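Local coordinates for acyl-coenzyme A oxidase 3 (Yarrowia lipolytica, PDB 5YS9) that oxidises acyl-CoA to trans-2-enoyl-CoA with FAD as cofactor and molecular oxygen as acceptor, yielding hydrogen peroxide in peroxisomal fatty acid beta-oxidation, with specificity for short-chain acyl-CoA, at the interface of chains A and B. Residues are numbered along the deposited sequence; one frame, centred on the assembly and turned at random. Chains: chain A/B, Acyl-coenzyme A oxidase 3.

Contact 1: the interface of chains A and B. Residues chain A 199, 247-249, 263, 265; chain B 660, 663-664, 669.
B:Phe660, on helix 655-666, meets a face of the A:Trp263 indole and the edge of the A:Trp199 indole, and this aromatic cluster is the densely packed part of the contact. B:Phe660 CE1 stands 3.9 Å above the A:Trp263 ring, over the centre of one face; the planes of the two rings lie 74° apart, an edge-to-face pair. The opposite face of the same indole carries A:Gly248 N of its own chain, so the tryptophan is sandwiched between strand 245-249 and the partner helix. A:Trp199 arrives differently, edge to edge, with CZ3 3.7 Å from B:Phe660 CD1. At the phenylalanine tip, B:Phe660 CZ faces the amide NE2 of A:Gln265 at 3.7 Å, the amide and ring planes 16° apart. B:Phe660 CG is anti to the backbone N (chi1 -169°), which sends the ring off the helix toward chain A. One turn on, B:Asn664 ND2 lies 3.4 Å from A:Trp263 CZ2, a packing contact rather than a bond. The B:Ala669 side is sparser and partly hydrated: the methyl B:Ala669 CB rests 3.7 Å from A:Gly248 CA, and polar contact goes through solvent, a water lying 2.9 Å from A:Leu247 O and 2.8 Å from B:Ala669 O.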
# COMPACT_ATOMS: atom_id res chain seq x y z
N TRP A 199 12.40 18.61 -12.44
CA TRP A 199 12.26 17.77 -11.28
C TRP A 199 11.91 16.38 -11.67
O TRP A 199 11.21 16.17 -12.64
CB TRP A 199 11.17 18.32 -10.33
CG TRP A 199 11.48 17.97 -8.87
CD1 TRP A 199 11.02 16.89 -8.16
CD2 TRP A 199 12.38 18.65 -7.99
NE1 TRP A 199 11.57 16.87 -6.89
CE2 TRP A 199 12.39 17.96 -6.76
CE3 TRP A 199 13.16 19.80 -8.11
CZ2 TRP A 199 13.14 18.39 -5.65
CZ3 TRP A 199 13.92 20.22 -6.99
CH2 TRP A 199 13.90 19.52 -5.80
N LEU A 247 22.38 21.40 -11.74
CA LEU A 247 21.62 20.21 -11.43
C LEU A 247 22.22 19.45 -10.24
O LEU A 247 23.32 19.74 -9.79
CB LEU A 247 21.57 19.33 -12.67
CG LEU A 247 22.90 18.80 -13.18
CD1 LEU A 247 23.47 17.66 -12.35
CD2 LEU A 247 22.59 18.36 -14.61
N GLY A 248 21.41 18.57 -9.66
CA GLY A 248 21.77 17.82 -8.48
C GLY A 248 20.92 16.59 -8.28
O GLY A 248 19.89 16.45 -8.87
N ASP A 249 21.37 15.71 -7.41
CA ASP A 249 20.63 14.53 -7.06
C ASP A 249 19.47 14.87 -6.14
O ASP A 249 19.64 15.53 -5.14
CB ASP A 249 21.57 13.55 -6.37
CG ASP A 249 20.98 12.19 -6.14
OD1 ASP A 249 19.76 12.04 -6.13
OD2 ASP A 249 21.76 11.27 -5.97
N TRP A 263 17.28 17.21 -10.28
CA TRP A 263 16.69 18.50 -10.63
C TRP A 263 17.61 19.23 -11.56
O TRP A 263 18.79 19.02 -11.49
CB TRP A 263 16.47 19.38 -9.40
CG TRP A 263 17.67 19.68 -8.56
CD1 TRP A 263 18.07 18.95 -7.49
CD2 TRP A 263 18.59 20.76 -8.68
NE1 TRP A 263 19.18 19.49 -6.94
CE2 TRP A 263 19.53 20.61 -7.63
CE3 TRP A 263 18.72 21.84 -9.54
CZ2 TRP A 263 20.58 21.50 -7.42
CZ3 TRP A 263 19.78 22.75 -9.34
CH2 TRP A 263 20.69 22.57 -8.28
N GLN A 265 18.21 23.32 -13.28
CA GLN A 265 17.95 24.69 -13.61
C GLN A 265 18.82 25.12 -14.78
O GLN A 265 20.01 24.77 -14.83
CB GLN A 265 18.25 25.56 -12.43
CG GLN A 265 17.53 25.12 -11.16
CD GLN A 265 17.77 26.06 -10.05
OE1 GLN A 265 18.76 26.72 -10.04
NE2 GLN A 265 16.84 26.16 -9.13
N PHE B 660 13.18 22.08 -1.78
CA PHE B 660 14.47 22.32 -2.47
C PHE B 660 15.67 22.41 -1.48
O PHE B 660 16.76 21.93 -1.74
CB PHE B 660 14.36 23.59 -3.29
CG PHE B 660 15.51 23.82 -4.24
CD1 PHE B 660 15.75 22.92 -5.27
CD2 PHE B 660 16.32 24.96 -4.13
CE1 PHE B 660 16.78 23.12 -6.16
CE2 PHE B 660 17.36 25.17 -5.02
CZ PHE B 660 17.58 24.24 -6.04
N VAL B 663 16.32 18.68 0.03
CA VAL B 663 17.00 17.91 -0.98
C VAL B 663 18.48 18.26 -1.09
O VAL B 663 19.31 17.35 -1.11
CB VAL B 663 16.28 17.99 -2.31
CG1 VAL B 663 17.14 17.49 -3.45
CG2 VAL B 663 15.05 17.12 -2.25
N ASN B 664 18.80 19.56 -1.16
CA ASN B 664 20.19 19.97 -1.35
C ASN B 664 21.08 19.75 -0.11
O ASN B 664 22.26 19.49 -0.26
CB ASN B 664 20.23 21.43 -1.77
CG ASN B 664 19.90 21.61 -3.22
OD1 ASN B 664 18.75 21.78 -3.58
ND2 ASN B 664 20.90 21.47 -4.07
N ALA B 669 25.22 19.17 -4.14
CA ALA B 669 25.38 19.01 -5.59
C ALA B 669 26.71 19.53 -6.16
O ALA B 669 26.87 19.49 -7.37
CB ALA B 669 24.21 19.65 -6.32
O HOH W 1 26.07 18.77 -9.95

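Contact 2: the interface of chains A and B. Residues chain A 672-673; chain B 205, 234, 239-241.
The B:Arg234 guanidinium and the backbone carbonyl of A:Pro672 meet across the subunit boundary, and the arginine can be followed outward to that bond. CG is anti to the carbonyl carbon (chi1 -67°); CB and CG serve as spacer in a chain extended to NE. B:Arg234 CD lies 3.4 Å above the B:His239 ring, over its centre. NE makes a weak hydrogen bond to B:His239 O, and B:Arg234 CZ is 3.5 Å from A:Pro672 O. At the tip, B:Arg234 NH2 donates to A:Pro672 O at 2.6 Å, in the carbonyl plane on a lone pair, the oxygen tilted from the guanidinium plane. B:Arg234 NH2 also donates to B:Ala205 O at 2.8 Å, from above that carbonyl plane. An alanine at B:Arg234 would probably leave both carbonyls without this donor and uncover one face of the histidine ring. A:Arg673 NH1 donates to the hydroxyl B:Ser240 OG at 3.0 Å, 176° at the hydrogen and within the guanidinium plane. The A:Pro672 ring packs by CB against B:Leu241 CG at 3.9 Å. The chain A segment between helices 655-666 and 677-685 meets the chain B loop between strands 222-232 and 245-249, with B:Ala205 coming from the loop before strand 210-219.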
# COMPACT_ATOMS: atom_id res chain seq x y z
N PRO A 672 27.67 -13.30 17.78
CA PRO A 672 26.43 -12.93 18.45
C PRO A 672 26.37 -11.45 18.88
O PRO A 672 25.34 -11.00 19.40
CB PRO A 672 26.44 -13.81 19.67
CG PRO A 672 27.91 -13.97 20.00
CD PRO A 672 28.60 -14.03 18.68
N ARG A 673 27.43 -10.70 18.74
CA ARG A 673 27.31 -9.32 19.17
C ARG A 673 27.37 -8.35 18.01
O ARG A 673 27.98 -8.62 17.00
CB ARG A 673 28.20 -8.96 20.36
CG ARG A 673 29.68 -9.11 20.16
CD ARG A 673 30.33 -9.75 21.36
NE ARG A 673 31.10 -10.90 20.92
CZ ARG A 673 31.10 -12.07 21.52
NH1 ARG A 673 30.41 -12.27 22.61
NH2 ARG A 673 31.82 -13.04 21.00
N ALA B 205 18.41 -10.84 18.10
CA ALA B 205 19.57 -11.03 17.26
C ALA B 205 20.83 -10.46 17.87
O ALA B 205 21.87 -11.09 17.84
CB ALA B 205 19.34 -10.44 15.89
N ARG B 234 22.07 -15.20 26.55
CA ARG B 234 23.44 -14.79 26.52
C ARG B 234 24.03 -14.68 27.88
O ARG B 234 23.34 -14.32 28.80
CB ARG B 234 23.61 -13.43 25.88
CG ARG B 234 23.27 -13.37 24.41
CD ARG B 234 23.48 -11.94 23.91
NE ARG B 234 23.68 -11.91 22.46
CZ ARG B 234 22.70 -11.85 21.56
NH1 ARG B 234 21.42 -11.81 21.93
NH2 ARG B 234 23.03 -11.86 20.27
N HIS B 239 28.27 -11.15 26.25
CA HIS B 239 27.22 -11.19 25.23
C HIS B 239 27.20 -12.43 24.34
O HIS B 239 26.50 -12.43 23.32
CB HIS B 239 27.26 -9.95 24.37
CG HIS B 239 25.93 -9.30 24.24
ND1 HIS B 239 25.29 -9.13 23.03
CD2 HIS B 239 25.11 -8.78 25.18
CE1 HIS B 239 24.13 -8.52 23.24
NE2 HIS B 239 24.01 -8.29 24.53
N SER B 240 27.92 -13.49 24.73
CA SER B 240 27.98 -14.74 23.97
C SER B 240 26.79 -15.56 24.32
O SER B 240 26.21 -15.42 25.44
CB SER B 240 29.21 -15.60 24.30
OG SER B 240 30.41 -14.89 24.06
N LEU B 241 26.46 -16.43 23.37
CA LEU B 241 25.36 -17.33 23.48
C LEU B 241 25.64 -18.37 24.52
O LEU B 241 26.72 -18.82 24.62
CB LEU B 241 25.12 -18.05 22.18
CG LEU B 241 24.80 -17.13 21.03
CD1 LEU B 241 24.46 -17.98 19.81
CD2 LEU B 241 23.67 -16.20 21.39
O HOH W 2 31.14 -15.73 20.98

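Contact 3: the interface of chains A and B. Residues chain A 89-90, 93, 96, 152-153, 156-157; chain B 684-685, 687.
Backbone carbonyls of A:Asp152 and the following A:Val153, the latter in a left-handed conformation (phi 45°, psi 58°), both turn toward the guanidinium of B:Arg687 just beyond helix 677-685. B:Arg687 NH2 reaches A:Asp152 O at 2.7 Å, nearly along the C=O axis. B:Arg687 NH1 donates to A:Val153 O, also at 2.7 Å; that oxygen lies in the guanidinium plane, although the nitrogen stands above the carbonyl plane. B:Arg687 NH1 is gripped a second time by B:Phe684 O of its own chain at 2.8 Å, which holds the arginine tip against the helix end. The guanidinium also packs on a face of the B:Phe684 ring: B:Phe684 CE1 lies 3.4 Å above the guanidinium plane of B:Arg687, over its centre. B:Phe684, with CG anti to the backbone N (chi1 177°), pushes its ring into chain A. One rim atom, B:Phe684 CE1, lies 3.6 Å from A:Ala90 CA on helix 78-92, while B:Phe684 CE2 on the other rim lies 3.8 Å from A:Val153 CG1. A:Ser93 OG comes in at the ring edge, and A:Trp96 CH2 meets B:Phe684 CZ tip to tip at 4.1 Å. B:Leu685 CD2 extends the apolar contact to A:Val153 CG1 and A:Tyr157. By inserting an aromatic side chain beside two guanidinium-to-carbonyl hydrogen bonds, the site likely fastens the C-terminal helix of one subunit onto the N-terminal helical region of the other, helping to hold the two-fold assembly.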
# COMPACT_ATOMS: atom_id res chain seq x y z
N ILE A 89 23.51 -1.97 -16.89
CA ILE A 89 23.27 -1.35 -18.18
C ILE A 89 24.32 -1.77 -19.23
O ILE A 89 23.99 -2.01 -20.37
CB ILE A 89 23.13 0.18 -18.04
CG1 ILE A 89 21.75 0.53 -17.50
CG2 ILE A 89 23.31 0.90 -19.37
CD1 ILE A 89 21.67 1.86 -16.80
N ALA A 90 25.57 -1.85 -18.81
CA ALA A 90 26.66 -2.26 -19.67
C ALA A 90 26.46 -3.69 -20.18
O ALA A 90 26.67 -3.96 -21.37
CB ALA A 90 27.98 -2.12 -18.95
N SER A 93 23.43 -3.87 -22.56
CA SER A 93 23.91 -3.24 -23.77
C SER A 93 24.44 -4.17 -24.85
O SER A 93 24.39 -3.84 -26.02
CB SER A 93 24.91 -2.14 -23.44
OG SER A 93 26.13 -2.35 -24.05
N TRP A 96 21.73 -4.97 -27.61
CA TRP A 96 21.16 -3.94 -28.47
C TRP A 96 21.46 -4.19 -29.93
O TRP A 96 20.65 -3.87 -30.78
CB TRP A 96 21.70 -2.57 -28.15
CG TRP A 96 21.45 -2.16 -26.80
CD1 TRP A 96 20.56 -2.71 -25.90
CD2 TRP A 96 22.08 -1.09 -26.14
NE1 TRP A 96 20.62 -2.03 -24.73
CE2 TRP A 96 21.54 -1.02 -24.84
CE3 TRP A 96 23.06 -0.16 -26.53
CZ2 TRP A 96 21.95 -0.05 -23.91
CZ3 TRP A 96 23.48 0.79 -25.60
CH2 TRP A 96 22.92 0.84 -24.31
N ASP A 152 23.95 4.40 -29.63
CA ASP A 152 24.82 3.42 -29.04
C ASP A 152 25.28 3.76 -27.59
O ASP A 152 26.08 3.04 -27.02
CB ASP A 152 26.04 3.28 -29.96
CG ASP A 152 25.68 2.95 -31.39
OD1 ASP A 152 24.50 2.72 -31.70
OD2 ASP A 152 26.58 2.91 -32.22
N VAL A 153 24.79 4.86 -27.03
CA VAL A 153 25.24 5.39 -25.73
C VAL A 153 26.76 5.36 -25.65
O VAL A 153 27.33 4.73 -24.75
CB VAL A 153 24.57 4.66 -24.53
CG1 VAL A 153 24.72 5.47 -23.26
CG2 VAL A 153 23.08 4.43 -24.78
N PHE A 156 27.74 9.70 -24.83
CA PHE A 156 26.42 10.38 -24.92
C PHE A 156 25.41 9.61 -24.06
O PHE A 156 25.39 8.39 -24.07
CB PHE A 156 25.92 10.35 -26.37
CG PHE A 156 24.83 11.35 -26.69
CD1 PHE A 156 23.51 11.10 -26.30
CD2 PHE A 156 25.11 12.50 -27.44
CE1 PHE A 156 22.50 11.98 -26.61
CE2 PHE A 156 24.10 13.40 -27.75
CZ PHE A 156 22.80 13.14 -27.35
N TYR A 157 24.57 10.34 -23.32
CA TYR A 157 23.56 9.75 -22.46
C TYR A 157 22.51 10.82 -22.24
O TYR A 157 22.80 11.94 -21.77
CB TYR A 157 24.16 9.29 -21.12
CG TYR A 157 23.34 8.25 -20.40
CD1 TYR A 157 22.14 8.57 -19.77
CD2 TYR A 157 23.76 6.92 -20.34
CE1 TYR A 157 21.38 7.60 -19.09
CE2 TYR A 157 23.02 5.94 -19.68
CZ TYR A 157 21.82 6.27 -19.06
OH TYR A 157 21.10 5.30 -18.40
N PHE B 684 32.13 2.77 -19.49
CA PHE B 684 31.02 2.42 -20.34
C PHE B 684 30.76 3.45 -21.42
O PHE B 684 30.61 3.10 -22.58
CB PHE B 684 29.74 2.22 -19.54
CG PHE B 684 28.55 1.93 -20.42
CD1 PHE B 684 28.48 0.74 -21.15
CD2 PHE B 684 27.53 2.87 -20.59
CE1 PHE B 684 27.39 0.46 -21.97
CE2 PHE B 684 26.45 2.60 -21.43
CZ PHE B 684 26.38 1.39 -22.12
N LEU B 685 30.63 4.72 -21.05
CA LEU B 685 30.40 5.79 -22.05
C LEU B 685 31.50 5.83 -23.12
O LEU B 685 31.20 6.07 -24.27
CB LEU B 685 30.30 7.18 -21.42
CG LEU B 685 29.10 7.31 -20.48
CD1 LEU B 685 29.07 8.69 -19.82
CD2 LEU B 685 27.81 6.97 -21.22
N ARG B 687 33.62 3.18 -23.90
CA ARG B 687 34.07 1.86 -24.30
C ARG B 687 34.45 1.79 -25.79
O ARG B 687 33.88 2.49 -26.62
CB ARG B 687 32.99 0.82 -23.99
CG ARG B 687 31.75 0.88 -24.87
CD ARG B 687 30.59 0.24 -24.11
NE ARG B 687 29.36 0.22 -24.87
CZ ARG B 687 28.56 1.26 -25.08
NH1 ARG B 687 28.82 2.45 -24.59
NH2 ARG B 687 27.47 1.09 -25.79

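Contact 4: the interface of chains A and B. Residues chain A 175, 193-195; chain B 18-20.
B:Phe20 turns a face of its ring to the side chain of A:Thr194, where an N-terminal segment of one acyl-CoA oxidase family subunit crosses the 3-10 turn 194-196 of the other. The side chains cross at an oblique angle: the A:Thr194 methyl CG2 lies 3.7 Å from B:Phe20 CE2, whereas the modelled place of the hydroxyl OG1 over the same ring is too close to be trusted and stays doubtful. B:Phe20 CG is anti to its backbone N (chi1 -158°), which carries the ring alongside the turn; B:Phe20 CB passes 3.7 Å from A:Gly195 N. A glycine at B:Phe20 would probably open a gap over A:Thr194 and leave its methyl without an aromatic partner. Next to the ring, the amides of A:Asn193 and B:Asn18 approach tip to tip and stack, their planes 18° apart and A:Asn193 CG 3.9 Å from B:Asn18 CG. A:Asn193 also turns ND2 toward B:Phe20, 3.4 Å from its CB. At the far end, the extended A:Glu175 reaches B:Thr19 tip to tip. The hydroxyl B:Thr19 OG1 donates to the carboxylate oxygen A:Glu175 OE1 at 2.5 Å, coming from above the carboxylate plane, 40° out of it.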
# COMPACT_ATOMS: atom_id res chain seq x y z
N GLU A 175 6.75 26.29 -17.21
CA GLU A 175 7.23 27.66 -17.08
C GLU A 175 8.62 27.87 -17.71
O GLU A 175 9.05 29.01 -17.91
CB GLU A 175 7.24 28.05 -15.59
CG GLU A 175 5.88 28.30 -14.91
CD GLU A 175 6.04 28.69 -13.45
OE1 GLU A 175 5.92 27.82 -12.56
OE2 GLU A 175 6.34 29.87 -13.16
N ASN A 193 11.93 31.06 -12.24
CA ASN A 193 11.92 30.95 -10.80
C ASN A 193 12.22 29.52 -10.43
O ASN A 193 12.19 28.65 -11.26
CB ASN A 193 10.60 31.43 -10.20
CG ASN A 193 9.44 30.51 -10.50
OD1 ASN A 193 8.73 30.71 -11.46
ND2 ASN A 193 9.25 29.52 -9.67
N THR A 194 12.56 29.29 -9.18
CA THR A 194 12.98 27.97 -8.74
C THR A 194 11.83 26.97 -8.75
O THR A 194 12.04 25.77 -8.72
CB THR A 194 13.83 27.97 -7.44
OG1 THR A 194 13.25 27.12 -6.45
CG2 THR A 194 14.01 29.34 -6.87
N GLY A 195 10.61 27.48 -8.80
CA GLY A 195 9.43 26.68 -8.99
C GLY A 195 9.44 25.93 -10.31
O GLY A 195 8.86 24.87 -10.43
N ASN B 18 4.88 34.19 -7.40
CA ASN B 18 5.05 33.25 -8.51
C ASN B 18 4.85 31.80 -7.95
O ASN B 18 4.53 31.67 -6.77
CB ASN B 18 6.37 33.51 -9.22
CG ASN B 18 7.59 33.25 -8.35
OD1 ASN B 18 7.60 32.36 -7.48
ND2 ASN B 18 8.64 34.01 -8.60
N THR B 19 5.02 30.75 -8.76
CA THR B 19 4.90 29.38 -8.31
C THR B 19 5.70 29.12 -7.02
O THR B 19 5.23 28.47 -6.08
CB THR B 19 5.39 28.41 -9.39
OG1 THR B 19 4.62 28.60 -10.57
CG2 THR B 19 5.23 26.95 -8.95
N PHE B 20 6.94 29.59 -7.02
CA PHE B 20 7.80 29.52 -5.85
C PHE B 20 7.40 30.37 -4.64
O PHE B 20 7.51 29.92 -3.53
CB PHE B 20 9.23 29.84 -6.26
CG PHE B 20 10.25 29.30 -5.32
CD1 PHE B 20 10.35 27.96 -5.10
CD2 PHE B 20 11.09 30.15 -4.65
CE1 PHE B 20 11.28 27.46 -4.23
CE2 PHE B 20 12.01 29.66 -3.78
CZ PHE B 20 12.11 28.31 -3.56

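Measured between the C-alpha centres of the contacts, contacts 1 and 4 are neighbours, about 15 Å apart, and both use the part of chain A that runs through residues 193-199: 3-10 helix 194-196 serves contact 4 and strand 198-199 contact 1. On the same measure contact 3 lies about 25 Å from contact 1 and 35 Å from contact 4, whereas contact 2 is about 44 to 56 Å from the others. Contacts 1, 2 and 3 all draw on the C-terminal stretch 660-687, taken from chain B in contacts 1 and 3 and from chain A in contact 2. Two-fold symmetry repeats every contact, so each subunit's C-terminal stretch probably clasps its partner at successive points.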